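Local coordinates for protein glycoside Hydrolase (PDB 5T99) that probably cleaves galactosidic linkages in agarose-derived oligosaccharides, as a family 2 glycoside hydrolase whose pocket binds the galactose mimic galacto-isofagomine, at residues 260-271 with 283-291; 533-542 with 670-678. One frame throughout, in Å; residues are numbered along the deposited sequence.

Contact 1: 260-271 with 283-291; sequences WGQKNPYMYKLK and TYFTDFGIR. With EDO (1,2-ethanediol), chain J.
Tyr268 CB lies over one face of the Phe288 ring, 3.8 Å from its centroid, while Leu270 CB meets that ring at its edge. The two aromatic planes are nearly parallel (15°) but slid so far apart that they barely overlap. Phe288 CG sits between its own N and C (chi1 77°), which swings the ring back toward its neighbour. Tyr266 CE2 stands above the centre of one Tyr268 face, and Ile290 CD1 reaches Tyr268 CE2 at 3.5 Å. Cutting Tyr268 back to alanine is likely to open a gap beside Ile290 CD1 and leave Asn258 N without its hydroxyl partner. The backbones form an antiparallel hairpin of the immunoglobulin-like sandwich expected of family 2. Tyr268 and Phe288 exchange backbone bonds, as do Leu270 and Thr286, with Leu270 N to Thr286 O at 2.8 Å. Where pairing frays, water 1 joins Tyr266 O to Ile290 N, and Trp260 N then bonds Ile290 O at 2.8 Å. On the sheet face carrying Lys269, Lys271, Phe285 and Asp287, Lys271 CB and CG pack against Phe285 CE1, whereas Lys269 NZ stays 5.1 Å from Asp287 OD1. The chemistry implies a hairpin held by backbone bonds and an apolar face, with charge of little direct weight.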
loop_
_atom_site.group_PDB
_atom_site.type_symbol
_atom_site.label_atom_id
_atom_site.label_comp_id
_atom_site.label_asym_id
_atom_site.label_seq_id
_atom_site.Cartn_x
_atom_site.Cartn_y
_atom_site.Cartn_z
ATOM N N TRP A 260 2.426 17.871 11.838
ATOM C CA TRP A 260 1.965 16.604 11.253
ATOM C C TRP A 260 2.081 15.546 12.338
ATOM O O TRP A 260 3.161 15.359 12.931
ATOM C CB TRP A 260 2.787 16.209 10.022
ATOM C CG TRP A 260 2.342 14.930 9.310
ATOM C CD1 TRP A 260 1.548 14.847 8.195
ATOM C CD2 TRP A 260 2.702 13.578 9.643
ATOM N NE1 TRP A 260 1.384 13.536 7.826
ATOM C CE2 TRP A 260 2.067 12.734 8.698
ATOM C CE3 TRP A 260 3.483 12.999 10.651
ATOM C CZ2 TRP A 260 2.189 11.338 8.728
ATOM C CZ3 TRP A 260 3.608 11.608 10.688
ATOM C CH2 TRP A 260 2.960 10.791 9.724
ATOM N N GLY A 261 0.956 14.895 12.622
ATOM C CA GLY A 261 0.887 13.804 13.600
ATOM C C GLY A 261 -0.175 12.802 13.186
ATOM O O GLY A 261 -0.901 13.037 12.232
ATOM N N GLN A 262 -0.269 11.694 13.917
ATOM C CA GLN A 262 -1.147 10.573 13.527
ATOM C C GLN A 262 -2.627 10.918 13.642
ATOM O O GLN A 262 -3.404 10.528 12.781
ATOM C CB GLN A 262 -0.807 9.286 14.305
ATOM C CG GLN A 262 0.658 8.907 14.150
ATOM C CD GLN A 262 0.915 7.406 14.138
ATOM O OE1 GLN A 262 0.931 6.759 15.182
ATOM N NE2 GLN A 262 1.154 6.858 12.952
ATOM N N LYS A 263 -3.004 11.665 14.679
ATOM C CA LYS A 263 -4.385 12.126 14.829
ATOM C C LYS A 263 -4.677 13.278 13.873
ATOM O O LYS A 263 -5.754 13.325 13.279
ATOM C CB LYS A 263 -4.677 12.583 16.264
ATOM C CG LYS A 263 -4.522 11.521 17.343
ATOM C CD LYS A 263 -5.446 10.324 17.127
ATOM C CE LYS A 263 -4.697 9.127 16.533
ATOM N NZ LYS A 263 -5.600 7.995 16.165
ATOM N N ASN A 264 -3.727 14.199 13.738
ATOM C CA ASN A 264 -3.891 15.394 12.899
ATOM C C ASN A 264 -2.761 15.506 11.866
ATOM O O ASN A 264 -1.745 16.176 12.096
ATOM C CB ASN A 264 -4.030 16.622 13.788
ATOM C CG ASN A 264 -5.329 16.579 14.598
ATOM O OD1 ASN A 264 -6.414 16.784 14.048
ATOM N ND2 ASN A 264 -5.227 16.263 15.896
ATOM N N PRO A 265 -2.928 14.798 10.732
ATOM C CA PRO A 265 -1.904 14.695 9.688
ATOM C C PRO A 265 -1.929 15.894 8.732
ATOM O O PRO A 265 -2.235 15.775 7.532
ATOM C CB PRO A 265 -2.279 13.390 8.993
ATOM C CG PRO A 265 -3.770 13.348 9.104
ATOM C CD PRO A 265 -4.083 13.923 10.441
ATOM N N TYR A 266 -1.570 17.044 9.289
ATOM C CA TYR A 266 -1.647 18.295 8.586
ATOM C C TYR A 266 -0.502 18.407 7.568
ATOM O O TYR A 266 0.656 18.202 7.914
ATOM C CB TYR A 266 -1.590 19.443 9.591
ATOM C CG TYR A 266 -1.922 20.777 8.989
ATOM C CD1 TYR A 266 -3.190 21.344 9.163
ATOM C CD2 TYR A 266 -0.966 21.484 8.242
ATOM C CE1 TYR A 266 -3.498 22.582 8.626
ATOM C CE2 TYR A 266 -1.254 22.721 7.698
ATOM C CZ TYR A 266 -2.525 23.272 7.888
ATOM O OH TYR A 266 -2.810 24.503 7.332
ATOM N N MET A 267 -0.856 18.761 6.334
ATOM C CA MET A 267 0.071 18.857 5.222
ATOM C C MET A 267 0.164 20.292 4.749
ATOM O O MET A 267 -0.844 20.993 4.677
ATOM C CB MET A 267 -0.430 18.005 4.052
ATOM C CG MET A 267 -0.400 16.499 4.315
ATOM S SD MET A 267 1.267 15.910 4.639
ATOM C CE MET A 267 2.002 16.050 3.010
ATOM N N TYR A 268 1.381 20.710 4.433
ATOM C CA TYR A 268 1.643 21.993 3.795
ATOM C C TYR A 268 1.960 21.700 2.347
ATOM O O TYR A 268 2.262 20.569 1.994
ATOM C CB TYR A 268 2.837 22.702 4.457
ATOM C CG TYR A 268 2.541 23.338 5.794
ATOM C CD1 TYR A 268 2.105 24.655 5.880
ATOM C CD2 TYR A 268 2.692 22.625 6.972
ATOM C CE1 TYR A 268 1.835 25.253 7.109
ATOM C CE2 TYR A 268 2.421 23.203 8.214
ATOM C CZ TYR A 268 2.002 24.524 8.283
ATOM O OH TYR A 268 1.745 25.100 9.502
ATOM N N LYS A 269 1.888 22.736 1.524
ATOM C CA LYS A 269 2.290 22.689 0.120
ATOM C C LYS A 269 3.361 23.762 -0.152
ATOM O O LYS A 269 3.165 24.937 0.175
ATOM C CB LYS A 269 1.072 22.909 -0.772
ATOM C CG LYS A 269 1.341 22.840 -2.272
ATOM C CD LYS A 269 0.061 23.016 -3.091
ATOM C CE LYS A 269 -0.797 21.752 -3.074
ATOM N NZ LYS A 269 -2.081 21.938 -3.823
ATOM N N LEU A 270 4.481 23.341 -0.744
ATOM C CA LEU A 270 5.567 24.240 -1.138
ATOM C C LEU A 270 5.482 24.524 -2.628
ATOM O O LEU A 270 5.589 23.598 -3.427
ATOM C CB LEU A 270 6.930 23.605 -0.838
ATOM C CG LEU A 270 8.172 24.298 -1.413
ATOM C CD1 LEU A 270 8.326 25.692 -0.807
ATOM C CD2 LEU A 270 9.418 23.456 -1.190
ATOM N N LYS A 271 5.323 25.794 -2.993
ATOM C CA LYS A 271 5.417 26.231 -4.386
ATOM C C LYS A 271 6.767 26.901 -4.560
ATOM O O LYS A 271 7.056 27.896 -3.897
ATOM C CB LYS A 271 4.285 27.205 -4.684
ATOM C CG LYS A 271 4.227 27.840 -6.083
ATOM C CD LYS A 271 3.363 29.111 -6.025
ATOM C CE LYS A 271 2.399 29.240 -7.186
ATOM N NZ LYS A 271 1.305 30.215 -6.885
ATOM N N THR A 283 7.914 26.520 -12.234
ATOM C CA THR A 283 7.121 26.405 -11.020
ATOM C C THR A 283 7.109 24.940 -10.661
ATOM O O THR A 283 6.840 24.107 -11.518
ATOM C CB THR A 283 5.674 26.893 -11.217
ATOM O OG1 THR A 283 5.670 28.279 -11.593
ATOM C CG2 THR A 283 4.862 26.737 -9.933
ATOM N N TYR A 284 7.376 24.632 -9.393
ATOM C CA TYR A 284 7.571 23.255 -8.937
ATOM C C TYR A 284 6.986 23.096 -7.542
ATOM O O TYR A 284 7.380 23.812 -6.615
ATOM C CB TYR A 284 9.064 22.950 -8.910
ATOM C CG TYR A 284 9.462 21.509 -8.659
ATOM C CD1 TYR A 284 9.721 20.637 -9.726
ATOM C CD2 TYR A 284 9.620 21.026 -7.367
ATOM C CE1 TYR A 284 10.123 19.326 -9.506
ATOM C CE2 TYR A 284 10.020 19.715 -7.137
ATOM C CZ TYR A 284 10.272 18.870 -8.210
ATOM O OH TYR A 284 10.663 17.570 -7.984
ATOM N N PHE A 285 6.059 22.154 -7.402
ATOM C CA PHE A 285 5.346 21.929 -6.162
ATOM C C PHE A 285 5.903 20.713 -5.408
ATOM O O PHE A 285 6.314 19.728 -6.028
ATOM C CB PHE A 285 3.858 21.742 -6.450
ATOM C CG PHE A 285 3.163 23.000 -6.896
ATOM C CD1 PHE A 285 2.651 23.908 -5.953
ATOM C CD2 PHE A 285 3.002 23.281 -8.249
ATOM C CE1 PHE A 285 1.992 25.062 -6.350
ATOM C CE2 PHE A 285 2.344 24.441 -8.656
ATOM C CZ PHE A 285 1.844 25.334 -7.706
ATOM N N THR A 286 5.925 20.816 -4.077
ATOM C CA THR A 286 6.316 19.719 -3.187
ATOM C C THR A 286 5.369 19.698 -1.974
ATOM O O THR A 286 5.191 20.709 -1.294
ATOM C CB THR A 286 7.767 19.871 -2.669
ATOM O OG1 THR A 286 8.686 20.018 -3.760
ATOM C CG2 THR A 286 8.180 18.648 -1.828
ATOM N N ASP A 287 4.768 18.545 -1.700
ATOM C CA ASP A 287 3.958 18.391 -0.498
ATOM C C ASP A 287 4.880 17.978 0.625
ATOM O O ASP A 287 5.829 17.214 0.398
ATOM C CB ASP A 287 2.858 17.359 -0.712
ATOM C CG ASP A 287 1.740 17.876 -1.605
ATOM O OD1 ASP A 287 1.346 19.058 -1.477
ATOM O OD2 ASP A 287 1.238 17.096 -2.428
ATOM N N PHE A 288 4.639 18.515 1.820
ATOM C CA PHE A 288 5.455 18.177 2.987
ATOM C C PHE A 288 4.705 18.387 4.290
ATOM O O PHE A 288 3.686 19.076 4.321
ATOM C CB PHE A 288 6.775 18.965 2.988
ATOM C CG PHE A 288 6.635 20.409 3.412
ATOM C CD1 PHE A 288 6.773 20.774 4.743
ATOM C CD2 PHE A 288 6.368 21.403 2.477
ATOM C CE1 PHE A 288 6.637 22.098 5.140
ATOM C CE2 PHE A 288 6.234 22.730 2.866
ATOM C CZ PHE A 288 6.379 23.080 4.197
ATOM N N GLY A 289 5.227 17.776 5.353
ATOM C CA GLY A 289 4.706 17.920 6.697
ATOM C C GLY A 289 5.786 18.325 7.682
ATOM O O GLY A 289 6.987 18.247 7.383
ATOM N N ILE A 290 5.338 18.751 8.861
ATOM C CA ILE A 290 6.213 19.224 9.918
ATOM C C ILE A 290 6.103 18.295 11.129
ATOM O O ILE A 290 5.141 18.356 11.907
ATOM C CB ILE A 290 5.891 20.686 10.300
ATOM C CG1 ILE A 290 5.972 21.581 9.053
ATOM C CG2 ILE A 290 6.834 21.178 11.392
ATOM C CD1 ILE A 290 5.767 23.071 9.305
ATOM N N ARG A 291 7.099 17.431 11.271
ATOM C CA ARG A 291 7.196 16.525 12.408
ATOM C C ARG A 291 8.655 16.179 12.613
ATOM O O ARG A 291 9.432 16.187 11.654
ATOM C CB ARG A 291 6.324 15.259 12.211
ATOM C CG ARG A 291 6.960 14.045 11.519
ATOM C CD ARG A 291 7.166 14.281 10.047
ATOM N NE ARG A 291 7.858 13.169 9.377
ATOM C CZ ARG A 291 9.187 13.038 9.240
ATOM N NH1 ARG A 291 9.668 11.993 8.577
ATOM N NH2 ARG A 291 10.047 13.929 9.751
HETATM C C1 EDO J . 10.305 15.693 5.694
HETATM O O1 EDO J . 11.348 15.534 4.698
HETATM C C2 EDO J . 9.329 16.827 5.360
HETATM O O2 EDO J . 7.982 16.356 5.137
HETATM O O HOH W 1 2.639 19.593 9.187
HETATM O O HOH W 2 -0.386 19.335 0.746
#

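Contact 2: 533-542 with 670-678; sequences PPDIEFHFQE and TFQSKYRLS
Asp535 has its CG anti to its carbonyl carbon (chi1 -43°), which sends the carboxylate from the first turn of helix 534-543 to Arg676; Tyr675, with chi1 of -54°, lays its ring against the same helix. A barrel helix here packs on a beta domain, whose connecting loop holds an ST turn at Ser673, and a side-on salt bridge ties the two. The helix lies between strands 490-495 and 549-552 of the catalytic barrel, and the loop joins strands 670-673 and 677-682 of the DUF4982 region, so the contact fastens an accessory beta domain to the barrel. Arg676 NE gives a bond to the syn lone pair of Asp535 OD1 at 2.9 Å. Its NH2 meets OD2 of Asp535, also at 2.9 Å, in the guanidinium plane but tilted out of the carboxylate plane. Ser673 OG also donates to Asp535 OD1, though the modelled separation is doubtfully short, and it receives Tyr675 N at 3.1 Å, the bond of the ST turn. Tyr523 O and Asp524 O take further N-H groups of Arg676. Phe538 CB lies over one face of the Tyr675 ring, CB to CZ 3.5 Å, and the edge of Phe538 turns toward that ring, a T-shaped pair with planes at 71°. Lys674 CG covers the opposite face. At the Tyr675 edge, OH gives a weak bond to Glu542 OE2 (2.9 Å), and Lys674 NZ adds a weak salt bridge to Glu542 OE1 (3.1 Å). Farther round the helix, Ile536 CD1 sits over a face of Phe671, 3.8 Å from its CG, while the edge of Phe671 points at the face of His539. The buried His539 ND1 has no polar partner in the model and stands 4.0 Å above the plane of the Phe540 ring.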
loop_
_atom_site.group_PDB
_atom_site.type_symbol
_atom_site.label_atom_id
_atom_site.label_comp_id
_atom_site.label_asym_id
_atom_site.label_seq_id
_atom_site.Cartn_x
_atom_site.Cartn_y
_atom_site.Cartn_z
ATOM N N PRO A 533 0.073 -17.703 15.997
ATOM C CA PRO A 533 -1.091 -16.815 16.088
ATOM C C PRO A 533 -0.720 -15.430 16.624
ATOM O O PRO A 533 0.283 -15.304 17.304
ATOM C CB PRO A 533 -2.028 -17.534 17.076
ATOM C CG PRO A 533 -1.452 -18.891 17.276
ATOM C CD PRO A 533 0.018 -18.774 17.004
ATOM N N PRO A 534 -1.535 -14.402 16.332
ATOM C CA PRO A 534 -1.285 -13.044 16.844
ATOM C C PRO A 534 -1.071 -12.947 18.361
ATOM O O PRO A 534 -0.303 -12.085 18.822
ATOM C CB PRO A 534 -2.550 -12.282 16.434
ATOM C CG PRO A 534 -3.010 -12.969 15.198
ATOM C CD PRO A 534 -2.671 -14.426 15.387
ATOM N N ASP A 535 -1.741 -13.824 19.109
ATOM C CA ASP A 535 -1.665 -13.862 20.583
ATOM C C ASP A 535 -0.206 -13.988 21.064
ATOM O O ASP A 535 0.172 -13.397 22.079
ATOM C CB ASP A 535 -2.480 -15.045 21.174
ATOM C CG ASP A 535 -3.859 -15.232 20.521
ATOM O OD1 ASP A 535 -4.872 -15.417 21.241
ATOM O OD2 ASP A 535 -3.924 -15.226 19.276
ATOM N N ILE A 536 0.588 -14.774 20.330
ATOM C CA ILE A 536 2.004 -15.001 20.643
ATOM C C ILE A 536 2.817 -13.708 20.484
ATOM O O ILE A 536 3.657 -13.402 21.339
ATOM C CB ILE A 536 2.604 -16.143 19.765
ATOM C CG1 ILE A 536 1.997 -17.502 20.142
ATOM C CG2 ILE A 536 4.129 -16.202 19.848
ATOM C CD1 ILE A 536 2.419 -18.031 21.504
ATOM N N GLU A 537 2.577 -12.953 19.411
ATOM C CA GLU A 537 3.283 -11.673 19.238
ATOM C C GLU A 537 2.890 -10.673 20.337
ATOM O O GLU A 537 3.767 -10.050 20.948
ATOM C CB GLU A 537 3.045 -11.064 17.859
ATOM C CG GLU A 537 4.017 -9.939 17.500
ATOM C CD GLU A 537 5.470 -10.368 17.415
ATOM O OE1 GLU A 537 5.747 -11.498 16.944
ATOM O OE2 GLU A 537 6.333 -9.561 17.802
ATOM N N PHE A 538 1.585 -10.552 20.602
ATOM C CA PHE A 538 1.093 -9.659 21.664
ATOM C C PHE A 538 1.790 -9.951 22.987
ATOM O O PHE A 538 2.245 -9.030 23.673
ATOM C CB PHE A 538 -0.432 -9.770 21.878
ATOM C CG PHE A 538 -1.260 -9.464 20.656
ATOM C CD1 PHE A 538 -0.752 -8.720 19.578
ATOM C CD2 PHE A 538 -2.566 -9.907 20.596
ATOM C CE1 PHE A 538 -1.526 -8.466 18.468
ATOM C CE2 PHE A 538 -3.355 -9.647 19.483
ATOM C CZ PHE A 538 -2.839 -8.927 18.419
ATOM N N HIS A 539 1.865 -11.239 23.322
ATOM C CA HIS A 539 2.511 -11.688 24.539
ATOM C C HIS A 539 3.966 -11.226 24.606
ATOM O O HIS A 539 4.375 -10.602 25.589
ATOM C CB HIS A 539 2.440 -13.213 24.645
ATOM C CG HIS A 539 3.006 -13.745 25.918
ATOM N ND1 HIS A 539 4.165 -14.491 25.964
ATOM C CD2 HIS A 539 2.599 -13.597 27.198
ATOM C CE1 HIS A 539 4.430 -14.806 27.217
ATOM N NE2 HIS A 539 3.500 -14.270 27.987
ATOM N N PHE A 540 4.737 -11.515 23.560
ATOM C CA PHE A 540 6.167 -11.186 23.565
ATOM C C PHE A 540 6.441 -9.684 23.365
ATOM O O PHE A 540 7.474 -9.198 23.829
ATOM C CB PHE A 540 6.955 -12.073 22.584
ATOM C CG PHE A 540 7.171 -13.496 23.080
ATOM C CD1 PHE A 540 8.074 -13.763 24.113
ATOM C CD2 PHE A 540 6.478 -14.574 22.521
ATOM C CE1 PHE A 540 8.280 -15.067 24.577
ATOM C CE2 PHE A 540 6.684 -15.883 22.979
ATOM C CZ PHE A 540 7.581 -16.127 24.009
ATOM N N GLN A 541 5.524 -8.947 22.720
ATOM C CA GLN A 541 5.603 -7.472 22.683
ATOM C C GLN A 541 5.437 -6.869 24.074
ATOM O O GLN A 541 6.159 -5.929 24.426
ATOM C CB GLN A 541 4.571 -6.843 21.735
ATOM C CG GLN A 541 4.851 -7.065 20.257
ATOM C CD GLN A 541 5.994 -6.225 19.667
ATOM O OE1 GLN A 541 6.370 -5.162 20.184
ATOM N NE2 GLN A 541 6.535 -6.703 18.549
ATOM N N GLU A 542 4.494 -7.395 24.860
ATOM C CA GLU A 542 4.289 -6.914 26.239
ATOM C C GLU A 542 5.477 -7.220 27.143
ATOM O O GLU A 542 5.846 -6.380 27.948
ATOM C CB GLU A 542 3.002 -7.469 26.851
ATOM C CG GLU A 542 1.751 -6.866 26.225
ATOM C CD GLU A 542 0.457 -7.527 26.684
ATOM O OE1 GLU A 542 0.445 -8.098 27.813
ATOM O OE2 GLU A 542 -0.542 -7.465 25.913
ATOM N N THR A 670 0.716 -26.096 23.685
ATOM C CA THR A 670 -0.407 -25.149 23.739
ATOM C C THR A 670 -0.065 -23.858 24.488
ATOM O O THR A 670 0.848 -23.828 25.321
ATOM C CB THR A 670 -1.632 -25.780 24.426
ATOM O OG1 THR A 670 -1.284 -26.187 25.758
ATOM C CG2 THR A 670 -2.143 -26.975 23.621
ATOM N N PHE A 671 -0.828 -22.805 24.189
ATOM C CA PHE A 671 -0.667 -21.486 24.814
ATOM C C PHE A 671 -1.982 -21.044 25.491
ATOM O O PHE A 671 -3.060 -21.110 24.877
ATOM C CB PHE A 671 -0.209 -20.470 23.748
ATOM C CG PHE A 671 -0.034 -19.067 24.272
ATOM C CD1 PHE A 671 0.970 -18.775 25.190
ATOM C CD2 PHE A 671 -0.876 -18.035 23.847
ATOM C CE1 PHE A 671 1.129 -17.488 25.681
ATOM C CE2 PHE A 671 -0.719 -16.745 24.336
ATOM C CZ PHE A 671 0.283 -16.471 25.256
ATOM N N GLN A 672 -1.886 -20.622 26.757
ATOM C CA GLN A 672 -3.014 -20.006 27.464
ATOM C C GLN A 672 -3.086 -18.508 27.119
ATOM O O GLN A 672 -2.346 -17.701 27.685
ATOM C CB GLN A 672 -2.891 -20.189 28.989
ATOM C CG GLN A 672 -2.790 -21.631 29.493
ATOM C CD GLN A 672 -3.914 -22.539 29.010
ATOM O OE1 GLN A 672 -3.666 -23.547 28.348
ATOM N NE2 GLN A 672 -5.151 -22.184 29.330
ATOM N N SER A 673 -3.981 -18.145 26.197
ATOM C CA SER A 673 -4.072 -16.769 25.685
ATOM C C SER A 673 -5.040 -15.886 26.474
ATOM O O SER A 673 -6.207 -16.231 26.664
ATOM C CB SER A 673 -4.478 -16.774 24.208
ATOM O OG SER A 673 -4.639 -15.453 23.728
ATOM N N LYS A 674 -4.557 -14.728 26.908
ATOM C CA LYS A 674 -5.425 -13.726 27.528
ATOM C C LYS A 674 -6.135 -12.834 26.506
ATOM O O LYS A 674 -6.837 -11.914 26.902
ATOM C CB LYS A 674 -4.651 -12.865 28.536
ATOM C CG LYS A 674 -3.596 -11.907 27.980
ATOM C CD LYS A 674 -3.018 -11.088 29.129
ATOM C CE LYS A 674 -1.788 -10.273 28.737
ATOM N NZ LYS A 674 -0.942 -9.922 29.924
ATOM N N TYR A 675 -5.980 -13.107 25.215
ATOM C CA TYR A 675 -6.469 -12.218 24.167
ATOM C C TYR A 675 -7.773 -12.688 23.514
ATOM O O TYR A 675 -8.285 -12.013 22.626
ATOM C CB TYR A 675 -5.362 -12.030 23.115
ATOM C CG TYR A 675 -4.067 -11.570 23.750
ATOM C CD1 TYR A 675 -3.902 -10.242 24.151
ATOM C CD2 TYR A 675 -3.024 -12.465 23.990
ATOM C CE1 TYR A 675 -2.726 -9.819 24.755
ATOM C CE2 TYR A 675 -1.845 -12.054 24.594
ATOM C CZ TYR A 675 -1.693 -10.735 24.974
ATOM O OH TYR A 675 -0.518 -10.324 25.577
ATOM N N ARG A 676 -8.281 -13.848 23.943
ATOM C CA ARG A 676 -9.568 -14.377 23.508
ATOM C C ARG A 676 -10.377 -14.828 24.727
ATOM O O ARG A 676 -9.805 -15.263 25.723
ATOM C CB ARG A 676 -9.380 -15.575 22.581
ATOM C CG ARG A 676 -8.245 -15.427 21.600
ATOM C CD ARG A 676 -8.223 -16.570 20.615
ATOM N NE ARG A 676 -7.055 -16.485 19.748
ATOM C CZ ARG A 676 -6.930 -17.104 18.580
ATOM N NH1 ARG A 676 -7.922 -17.843 18.078
ATOM N NH2 ARG A 676 -5.803 -16.966 17.888
ATOM N N LEU A 677 -11.702 -14.687 24.632
ATOM C CA LEU A 677 -12.650 -15.203 25.620
ATOM C C LEU A 677 -13.379 -16.349 24.952
ATOM O O LEU A 677 -13.701 -16.254 23.772
ATOM C CB LEU A 677 -13.659 -14.131 26.036
ATOM C CG LEU A 677 -13.140 -12.850 26.678
ATOM C CD1 LEU A 677 -14.298 -11.916 26.963
ATOM C CD2 LEU A 677 -12.372 -13.136 27.954
ATOM N N SER A 678 -13.638 -17.430 25.684
ATOM C CA SER A 678 -14.166 -18.644 25.051
ATOM C C SER A 678 -15.225 -19.391 25.864
ATOM O O SER A 678 -15.177 -19.445 27.094
ATOM C CB SER A 678 -13.019 -19.604 24.703
ATOM O OG SER A 678 -12.190 -19.806 25.827
#

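How the contacts relate
The two contacts lie apart, with centres about 39 Å from each other, and share no strand or helix. Contact 1 is local, pairing neighbouring strands within one beta domain; contact 2 joins elements 128 residues apart and belongs to a domain interface. Both are partly buried, though contact 2 sits farther from the centre of the chain. Main-chain bonds dominate 260-271 with 283-291, whereas 533-542 with 670-678 relies on side chains, with a buried aspartate-arginine salt bridge and a weaker, exposed glutamate-lysine one. Each also touches the barrel: contact 1 through Trp260 to Asp361 and Arg291 to Pro407, contact 2 through the helix itself, whose Pro533 side chain is about 13 Å from the bound galacto-isofagomine.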